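Long-range contacts in pfam DUF1093 family protein (Bacillus subtilis, PDB 3NPP), which is of unknown function, but is a DUF1093-family protein probably made with a signal sequence, this chain being the C-terminal part: residues A[8-13]-A[34-39]; A[21-26]-A[45-50]; A[55-60]-A[73-78]. All blocks are in the same frame, centred on the assembly; numbering follows the deposited sequence.

How the interactions relate
The chain folds into two small antiparallel sheets, one ordered 9-15, 57-63, 66-73 and the other 21-23, 27-35, 41-48, then helix 80-86. Interaction 1 joins strand 9-15 to the end of strand 27-35. Interaction 2 crosses the latter sheet between its outermost strands within this chain; its segments alternate along the chain with those of interaction 1, centres about 22 Å apart. Interaction 3 opens after both have closed, its centre about 12 Å from that of interaction 1 and about 19 Å from that of interaction 2. It touches each, V12 pairing with V60 and F46 packing on L58. This packing and interaction 1 join the sheets into one compact domain, which meets the second subunit at interactions 1 and 2.

Interaction 1 of 3, residues A[8-13]-A[34-39]; sequences HQQDVY and GYNASG. With SO4 (sulfate ion), chain O.
Backbone hydrogen bonds make a single antiparallel bridge between 8-13 and 34-39. In this hydrogen-bonded pair, Y13 N reaches Y35 O at 2.8 Å, almost straight but from above the carbonyl plane, while Y35 N meets Y13 O at 3.0 Å in the carbonyl plane. A CB on G34 would clash with Y13 O.

Side-chain amides supply the third bond: N36 ND2 gives an N-H to Q10 OE1 at 2.8 Å, in the carbonyl plane, with the amides turned 65° apart. The type I turn 36-39 has its backbone bond, G39 N to N36 O at 2.9 Å; N36 OD1 additionally accepts K40 N and, well off its carbonyl plane, S38 OG (3.2 Å). An alanine here removes ND2 and OD1, losing the bonds to Q10, S38 and K40, which would probably loosen the turn and its hold on strand 9-15.

Weaker CA-H...O contacts follow, N36 CA to D11 O at 3.2 Å and V12 CA to Y35 O at 3.5 Å. F3 of the second subunit packs on Q10 and V12. The touching parts 10-13 and 34-37 run 127° apart, far from strictly antiparallel, consistent with a single bridge; an amide and C-H donors carry the junction onward.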
loop_
_atom_site.group_PDB
_atom_site.type_symbol
_atom_site.label_atom_id
_atom_site.label_comp_id
_atom_site.label_asym_id
_atom_site.label_seq_id
_atom_site.Cartn_x
_atom_site.Cartn_y
_atom_site.Cartn_z
ATOM N N HIS A 8 4.845 -5.988 2.021
ATOM C CA HIS A 8 6.228 -5.771 2.408
ATOM C C HIS A 8 6.314 -4.377 3.031
ATOM O O HIS A 8 6.107 -3.400 2.358
ATOM C CB HIS A 8 7.137 -5.860 1.158
ATOM C CG HIS A 8 8.595 -5.590 1.431
ATOM N ND1 HIS A 8 9.516 -5.405 0.415
ATOM C CD2 HIS A 8 9.299 -5.541 2.587
ATOM C CE1 HIS A 8 10.712 -5.199 0.946
ATOM N NE2 HIS A 8 10.605 -5.278 2.263
ATOM N N GLN A 9 6.626 -4.306 4.312
ATOM C CA GLN A 9 6.800 -3.020 4.998
ATOM C C GLN A 9 8.267 -2.607 4.898
ATOM O O GLN A 9 9.158 -3.428 5.111
ATOM C CB GLN A 9 6.405 -3.136 6.465
ATOM C CG GLN A 9 6.642 -1.820 7.295
ATOM C CD GLN A 9 5.941 -1.825 8.648
ATOM O OE1 GLN A 9 4.811 -2.272 8.762
ATOM N NE2 GLN A 9 6.616 -1.300 9.678
ATOM N N GLN A 10 8.505 -1.324 4.655
ATOM C CA GLN A 10 9.850 -0.754 4.798
ATOM C C GLN A 10 9.785 0.509 5.611
ATOM O O GLN A 10 8.747 1.099 5.727
ATOM C CB GLN A 10 10.465 -0.532 3.424
ATOM C CG GLN A 10 10.947 -1.848 2.809
ATOM C CD GLN A 10 11.652 -1.679 1.505
ATOM O OE1 GLN A 10 12.829 -1.385 1.473
ATOM N NE2 GLN A 10 10.946 -1.905 0.416
ATOM N N ASP A 11 10.868 0.818 6.299
ATOM C CA ASP A 11 10.982 2.045 7.102
ATOM C C ASP A 11 12.217 2.733 6.636
ATOM O O ASP A 11 13.295 2.159 6.736
ATOM C CB ASP A 11 11.080 1.726 8.577
ATOM C CG ASP A 11 9.768 1.220 9.137
ATOM O OD1 ASP A 11 8.902 2.041 9.506
ATOM O OD2 ASP A 11 9.572 -0.004 9.175
ATOM N N VAL A 12 12.069 3.964 6.140
ATOM C CA VAL A 12 13.171 4.692 5.547
ATOM C C VAL A 12 13.577 5.806 6.516
ATOM O O VAL A 12 12.766 6.633 6.890
ATOM C CB VAL A 12 12.778 5.251 4.169
ATOM C CG1 VAL A 12 13.968 6.019 3.539
ATOM C CG2 VAL A 12 12.322 4.091 3.242
ATOM N N TYR A 13 14.829 5.805 6.918
ATOM C CA TYR A 13 15.372 6.770 7.874
ATOM C C TYR A 13 16.065 7.903 7.111
ATOM O O TYR A 13 16.830 7.650 6.168
ATOM C CB TYR A 13 16.357 6.076 8.800
ATOM C CG TYR A 13 15.663 5.043 9.682
ATOM C CD1 TYR A 13 15.436 3.740 9.212
ATOM C CD2 TYR A 13 15.177 5.385 10.977
ATOM C CE1 TYR A 13 14.792 2.801 9.987
ATOM C CE2 TYR A 13 14.526 4.432 11.767
ATOM C CZ TYR A 13 14.337 3.144 11.268
ATOM O OH TYR A 13 13.707 2.174 12.037
ATOM N N GLY A 34 17.707 8.491 1.921
ATOM C CA GLY A 34 17.632 7.817 3.217
ATOM C C GLY A 34 18.065 6.383 3.128
ATOM O O GLY A 34 18.603 5.964 2.110
ATOM N N TYR A 35 17.880 5.648 4.216
ATOM C CA TYR A 35 18.284 4.258 4.280
ATOM C C TYR A 35 17.173 3.460 4.908
ATOM O O TYR A 35 16.565 3.920 5.885
ATOM C CB TYR A 35 19.622 4.123 5.043
ATOM C CG TYR A 35 20.760 4.834 4.295
ATOM C CD1 TYR A 35 20.985 6.203 4.468
ATOM C CD2 TYR A 35 21.514 4.165 3.316
ATOM C CE1 TYR A 35 21.961 6.886 3.723
ATOM C CE2 TYR A 35 22.530 4.842 2.576
ATOM C CZ TYR A 35 22.724 6.201 2.790
ATOM O OH TYR A 35 23.672 6.894 2.089
ATOM N N ASN A 36 16.888 2.272 4.368
ATOM C CA ASN A 36 15.886 1.405 4.986
ATOM C C ASN A 36 16.485 0.671 6.178
ATOM O O ASN A 36 17.660 0.941 6.537
ATOM C CB ASN A 36 15.160 0.519 3.944
ATOM C CG ASN A 36 15.966 -0.709 3.489
ATOM O OD1 ASN A 36 17.150 -0.905 3.826
ATOM N ND2 ASN A 36 15.295 -1.553 2.707
ATOM N N ALA A 37 15.709 -0.217 6.809
ATOM C CA ALA A 37 16.134 -0.901 8.043
ATOM C C ALA A 37 17.321 -1.821 7.833
ATOM O O ALA A 37 18.068 -2.043 8.756
ATOM C CB ALA A 37 14.988 -1.679 8.679
ATOM N N SER A 38 17.470 -2.364 6.615
ATOM C CA SER A 38 18.645 -3.146 6.243
ATOM C C SER A 38 19.775 -2.300 5.627
ATOM O O SER A 38 20.705 -2.847 5.092
ATOM C CB SER A 38 18.219 -4.307 5.322
ATOM O OG SER A 38 17.001 -4.029 4.633
ATOM N N GLY A 39 19.724 -0.965 5.769
ATOM C CA GLY A 39 20.788 -0.087 5.281
ATOM C C GLY A 39 20.852 0.150 3.777
ATOM O O GLY A 39 21.838 0.677 3.291
HETATM S S SO4 O . 7.291 -6.606 -2.567
HETATM O O1 SO4 O . 7.544 -6.623 -4.005
HETATM O O2 SO4 O . 7.886 -7.844 -1.973
HETATM O O3 SO4 O . 7.929 -5.378 -2.073
HETATM O O4 SO4 O . 5.825 -6.605 -2.362
#

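Interaction 2 of 3, residues A[21-26]-A[45-50]; sequences RHLSPG and TFFAGK. With SO4 (sulfate ion), chain I; SO4 (sulfate ion), chain L.
Oxygen O1 of the chain I sulfate is gripped by two donors. H22 NE2 comes to it in the plane of the imidazole at a very short 2.4 Å, nearly straight, and G26 N adds a weak bond at 3.4 Å. The loop with the cis peptide before P25 brings G26 N up beside the ion, where it also leans weakly on sulfate O4. A second sulfate, chain L, takes R21 NH1 on its O3 at 3.0 Å, at the end of an extended arginine chain.

Between the segments the contact is apolar. L23 and F47 sit on 21-23 and 41-48, the outermost strands of their sheet within this chain, and cross obliquely over 27-35 between them. L23 has CG anti to the backbone N (chi1 -174°), carrying it toward F47, and chi2 (81°) turns L23 CD2 onto F47 CE2, 3.4 Å away. F47 also packs on E29 and on P5 of the second subunit, to which T45 makes backbone hydrogen bonds. G49 CA makes a CA-H...O contact with G26 O at 3.6 Å.

The segments thus share no conventional hydrogen bond. Each sulfate, probably from the crystallisation liquor, is consistent with a basic side chain there, H22 perhaps protonated.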
loop_
_atom_site.group_PDB
_atom_site.type_symbol
_atom_site.label_atom_id
_atom_site.label_comp_id
_atom_site.label_asym_id
_atom_site.label_seq_id
_atom_site.Cartn_x
_atom_site.Cartn_y
_atom_site.Cartn_z
ATOM N N ARG A 21 9.364 22.058 0.584
ATOM C CA ARG A 21 8.596 22.870 -0.333
ATOM C C ARG A 21 7.153 22.856 0.122
ATOM O O ARG A 21 6.610 21.810 0.344
ATOM C CB ARG A 21 8.705 22.322 -1.751
ATOM C CG ARG A 21 8.100 23.239 -2.785
ATOM C CD ARG A 21 8.187 22.645 -4.133
ATOM N NE ARG A 21 7.563 23.505 -5.121
ATOM C CZ ARG A 21 7.330 23.160 -6.391
ATOM N NH1 ARG A 21 7.662 21.947 -6.861
ATOM N NH2 ARG A 21 6.732 24.021 -7.203
ATOM N N HIS A 22 6.562 24.041 0.259
ATOM C CA HIS A 22 5.180 24.183 0.660
ATOM C C HIS A 22 4.223 23.490 -0.334
ATOM O O HIS A 22 4.461 23.470 -1.535
ATOM C CB HIS A 22 4.779 25.671 0.781
ATOM C CG HIS A 22 3.496 25.863 1.503
ATOM N ND1 HIS A 22 3.357 25.550 2.840
ATOM C CD2 HIS A 22 2.270 26.231 1.067
ATOM C CE1 HIS A 22 2.100 25.739 3.200
ATOM N NE2 HIS A 22 1.423 26.165 2.147
ATOM N N LEU A 23 3.182 22.884 0.205
ATOM C CA LEU A 23 2.075 22.350 -0.573
ATOM C C LEU A 23 0.786 22.790 0.100
ATOM O O LEU A 23 0.403 22.237 1.144
ATOM C CB LEU A 23 2.141 20.816 -0.653
ATOM C CG LEU A 23 1.054 20.239 -1.601
ATOM C CD1 LEU A 23 1.496 20.341 -3.053
ATOM C CD2 LEU A 23 0.694 18.833 -1.231
ATOM N N SER A 24 0.110 23.745 -0.512
ATOM C CA SER A 24 -1.155 24.234 -0.008
ATOM C C SER A 24 -2.221 23.153 -0.196
ATOM O O SER A 24 -2.166 22.410 -1.193
ATOM C CB SER A 24 -1.561 25.518 -0.732
ATOM O OG SER A 24 -1.740 25.247 -2.115
ATOM N N PRO A 25 -3.149 22.996 0.786
ATOM C CA PRO A 25 -3.269 23.690 2.084
ATOM C C PRO A 25 -2.459 23.022 3.203
ATOM O O PRO A 25 -2.573 21.842 3.399
ATOM C CB PRO A 25 -4.777 23.633 2.367
ATOM C CG PRO A 25 -5.291 22.441 1.631
ATOM C CD PRO A 25 -4.281 22.056 0.570
ATOM N N GLY A 26 -1.605 23.787 3.886
ATOM C CA GLY A 26 -1.003 23.380 5.147
ATOM C C GLY A 26 0.043 22.280 5.124
ATOM O O GLY A 26 0.339 21.716 6.166
ATOM N N THR A 45 9.863 10.637 -0.927
ATOM C CA THR A 45 9.060 11.835 -0.959
ATOM C C THR A 45 7.909 11.647 0.016
ATOM O O THR A 45 7.203 10.669 -0.072
ATOM C CB THR A 45 8.510 12.059 -2.350
ATOM O OG1 THR A 45 9.594 12.380 -3.207
ATOM C CG2 THR A 45 7.476 13.188 -2.394
ATOM N N PHE A 46 7.742 12.582 0.941
ATOM C CA PHE A 46 6.704 12.519 1.918
ATOM C C PHE A 46 6.275 13.929 2.311
ATOM O O PHE A 46 6.976 14.920 2.000
ATOM C CB PHE A 46 7.174 11.733 3.126
ATOM C CG PHE A 46 8.330 12.377 3.875
ATOM C CD1 PHE A 46 9.637 12.188 3.458
ATOM C CD2 PHE A 46 8.095 13.168 4.993
ATOM C CE1 PHE A 46 10.668 12.759 4.143
ATOM C CE2 PHE A 46 9.130 13.763 5.674
ATOM C CZ PHE A 46 10.404 13.562 5.272
ATOM N N PHE A 47 5.136 14.017 2.992
ATOM C CA PHE A 47 4.543 15.311 3.368
ATOM C C PHE A 47 4.283 15.341 4.864
ATOM O O PHE A 47 3.896 14.330 5.432
ATOM C CB PHE A 47 3.237 15.555 2.621
ATOM C CG PHE A 47 3.401 15.673 1.148
ATOM C CD1 PHE A 47 3.527 14.534 0.358
ATOM C CD2 PHE A 47 3.407 16.913 0.531
ATOM C CE1 PHE A 47 3.687 14.630 -1.017
ATOM C CE2 PHE A 47 3.554 17.018 -0.840
ATOM C CZ PHE A 47 3.693 15.867 -1.616
ATOM N N ALA A 48 4.503 16.489 5.500
ATOM C CA ALA A 48 4.111 16.695 6.890
ATOM C C ALA A 48 3.153 17.868 6.949
ATOM O O ALA A 48 3.211 18.764 6.110
ATOM C CB ALA A 48 5.356 16.944 7.771
ATOM N N GLY A 49 2.278 17.874 7.950
ATOM C CA GLY A 49 1.338 18.972 8.189
ATOM C C GLY A 49 1.926 20.195 8.863
ATOM O O GLY A 49 1.172 21.113 9.213
ATOM N N LYS A 50 3.262 20.190 9.104
ATOM C CA LYS A 50 4.004 21.359 9.542
ATOM C C LYS A 50 5.425 21.293 8.972
ATOM O O LYS A 50 5.871 20.220 8.494
ATOM C CB LYS A 50 4.054 21.405 11.084
ATOM C CG LYS A 50 4.803 20.209 11.757
ATOM C CD LYS A 50 4.439 20.099 13.241
ATOM C CE LYS A 50 5.415 19.211 14.028
ATOM N NZ LYS A 50 4.739 18.530 15.225
HETATM S S SO4 I . -1.938 27.337 2.962
HETATM O O1 SO4 I . -0.943 26.683 2.160
HETATM O O2 SO4 I . -1.550 28.705 3.195
HETATM O O3 SO4 I . -3.222 27.289 2.275
HETATM O O4 SO4 I . -1.970 26.663 4.256
HETATM S S SO4 L . 8.315 18.375 -6.567
HETATM O O1 SO4 L . 8.834 18.813 -7.837
HETATM O O2 SO4 L . 9.030 17.129 -6.277
HETATM O O3 SO4 L . 8.488 19.410 -5.510
HETATM O O4 SO4 L . 6.894 18.124 -6.744
#

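Interaction 3 of 3, residues A[55-60]-A[73-78]; sequences NAYLKV and VKFEDM
The Y57 ring is the centre of this contact, and 73-78 covers one side of it. On that face lies F75, whose CB makes an off-centre CH-pi contact 4.2 Å from the centroid of the Y57 ring. F75 has CG anti to the backbone N (chi1 178°), so its side chain runs alongside Y57, pointing the same way, with F75 CD1 3.6 Å from Y57 CZ and the ring planes at 56°. From the same side M78, modelled as selenomethionine, crosses Y57 at about a right angle and sets SE 4.0 Å from Y57 CD1, an oblique Met-aromatic contact. The opposite face has N55 O above it, toward the rim, and that oxygen is hydrogen-bonded to Q15 NE2.

Here edge strand 66-73 leaves the middle strand 57-63 of the antiparallel sheet, and the chain makes a 3-10 turn at 75-77 before helix 80-86. Backbone bonds D77 N to K74 O and M78 N to F75 O hold that turn, so F75 and M78 both come back against the same side of Y57.

Nearer the backbone, V73 N donates to Y57 O at 2.9 Å, from above the carbonyl plane. A water continues the link, accepting from Y57 N at 3.0 Å and donating to V73 O at 2.7 Å. V73 CG2 faces Y57 CB, while V73 CG1 rests 3.9 Å from K59 CB.

M78 also packs on Y13, and its carbonyl takes Q83 NE2. K59 bends its chain so that NZ forms a salt bridge with E71, whereas L58 packs on F46.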
loop_
_atom_site.group_PDB
_atom_site.type_symbol
_atom_site.label_atom_id
_atom_site.label_comp_id
_atom_site.label_asym_id
_atom_site.label_seq_id
_atom_site.Cartn_x
_atom_site.Cartn_y
_atom_site.Cartn_z
ATOM N N ASN A 55 17.710 19.389 10.485
ATOM C CA ASN A 55 18.548 18.339 11.079
ATOM C C ASN A 55 17.884 17.322 12.024
ATOM O O ASN A 55 18.564 16.437 12.520
ATOM C CB ASN A 55 19.844 18.934 11.685
ATOM C CG ASN A 55 20.656 19.680 10.662
ATOM O OD1 ASN A 55 20.679 19.312 9.488
ATOM N ND2 ASN A 55 21.351 20.708 11.096
ATOM N N ALA A 56 16.563 17.370 12.170
ATOM C CA ALA A 56 15.818 16.288 12.813
ATOM C C ALA A 56 15.972 14.979 12.014
ATOM O O ALA A 56 16.206 15.004 10.791
ATOM C CB ALA A 56 14.328 16.667 12.933
ATOM N N TYR A 57 15.907 13.844 12.723
ATOM C CA TYR A 57 15.889 12.534 12.076
ATOM C C TYR A 57 14.458 11.983 12.049
ATOM O O TYR A 57 13.710 12.070 13.062
ATOM C CB TYR A 57 16.841 11.576 12.771
ATOM C CG TYR A 57 18.290 12.009 12.722
ATOM C CD1 TYR A 57 19.086 11.734 11.614
ATOM C CD2 TYR A 57 18.857 12.697 13.768
ATOM C CE1 TYR A 57 20.408 12.131 11.556
ATOM C CE2 TYR A 57 20.206 13.108 13.734
ATOM C CZ TYR A 57 20.969 12.826 12.627
ATOM O OH TYR A 57 22.290 13.237 12.581
ATOM N N LEU A 58 14.079 11.421 10.907
ATOM C CA LEU A 58 12.716 10.947 10.680
ATOM C C LEU A 58 12.749 9.494 10.230
ATOM O O LEU A 58 13.693 9.081 9.547
ATOM C CB LEU A 58 12.013 11.801 9.609
ATOM C CG LEU A 58 10.831 12.666 10.066
ATOM C CD1 LEU A 58 11.312 13.799 11.039
ATOM C CD2 LEU A 58 10.098 13.259 8.850
ATOM N N LYS A 59 11.736 8.738 10.650
ATOM C CA LYS A 59 11.428 7.420 10.124
ATOM C C LYS A 59 10.123 7.548 9.270
ATOM O O LYS A 59 9.083 7.947 9.786
ATOM C CB LYS A 59 11.225 6.443 11.294
ATOM C CG LYS A 59 10.846 4.998 10.889
ATOM C CD LYS A 59 10.607 4.084 12.129
ATOM C CE LYS A 59 9.294 4.460 12.921
ATOM N NZ LYS A 59 7.777 4.607 12.279
ATOM N N VAL A 60 10.194 7.171 7.992
ATOM C CA VAL A 60 9.038 7.193 7.088
ATOM C C VAL A 60 8.658 5.747 6.771
ATOM O O VAL A 60 9.448 5.018 6.168
ATOM C CB VAL A 60 9.359 7.966 5.796
ATOM C CG1 VAL A 60 8.165 8.113 4.936
ATOM C CG2 VAL A 60 9.910 9.361 6.135
ATOM N N VAL A 73 12.509 10.428 15.067
ATOM C CA VAL A 73 13.337 9.537 15.924
ATOM C C VAL A 73 14.649 10.236 16.297
ATOM O O VAL A 73 14.978 11.285 15.739
ATOM C CB VAL A 73 13.631 8.181 15.219
ATOM C CG1 VAL A 73 12.315 7.418 14.917
ATOM C CG2 VAL A 73 14.442 8.391 13.923
ATOM N N LYS A 74 15.368 9.700 17.291
ATOM C CA LYS A 74 16.701 10.208 17.641
ATOM C C LYS A 74 17.749 9.355 16.980
ATOM O O LYS A 74 17.530 8.183 16.773
ATOM C CB LYS A 74 16.936 10.212 19.153
ATOM C CG LYS A 74 15.871 10.895 20.009
ATOM C CD LYS A 74 15.660 12.354 19.710
ATOM C CE LYS A 74 16.627 13.216 20.433
ATOM N NZ LYS A 74 16.364 14.658 20.003
ATOM N N PHE A 75 18.916 9.954 16.695
ATOM C CA PHE A 75 19.996 9.305 15.961
ATOM C C PHE A 75 20.379 7.979 16.605
ATOM O O PHE A 75 20.485 6.956 15.934
ATOM C CB PHE A 75 21.206 10.243 15.904
ATOM C CG PHE A 75 22.401 9.667 15.210
ATOM C CD1 PHE A 75 22.555 9.803 13.834
ATOM C CD2 PHE A 75 23.378 9.031 15.919
ATOM C CE1 PHE A 75 23.652 9.268 13.171
ATOM C CE2 PHE A 75 24.519 8.496 15.263
ATOM C CZ PHE A 75 24.651 8.623 13.897
ATOM N N GLU A 76 20.542 7.999 17.920
ATOM C CA GLU A 76 21.030 6.836 18.668
ATOM C C GLU A 76 20.102 5.613 18.686
ATOM O O GLU A 76 20.558 4.529 19.030
ATOM C CB GLU A 76 21.423 7.228 20.105
ATOM C CG GLU A 76 20.283 7.677 21.059
ATOM C CD GLU A 76 19.915 9.151 20.944
ATOM O OE1 GLU A 76 20.424 9.858 20.011
ATOM O OE2 GLU A 76 19.099 9.589 21.774
ATOM N N ASP A 77 18.830 5.779 18.282
ATOM C CA ASP A 77 17.878 4.692 18.224
ATOM C C ASP A 77 17.617 4.180 16.820
ATOM O O ASP A 77 16.857 3.256 16.675
ATOM C CB ASP A 77 16.537 5.125 18.828
ATOM C CG ASP A 77 16.699 5.739 20.179
ATOM O OD1 ASP A 77 17.440 5.148 21.012
ATOM O OD2 ASP A 77 16.142 6.842 20.392
HETATM N N MSE A 78 18.256 4.757 15.799
HETATM C CA MSE A 78 18.108 4.272 14.440
HETATM C C MSE A 78 18.919 2.986 14.300
HETATM O O MSE A 78 19.889 2.757 15.092
HETATM C CB MSE A 78 18.605 5.310 13.446
HETATM C CG MSE A 78 17.823 6.618 13.507
HETATM SE SE MSE A 78 18.248 7.851 12.107
HETATM C CE MSE A 78 20.211 7.870 12.172
HETATM O O HOH W 1 15.260 13.937 15.632
#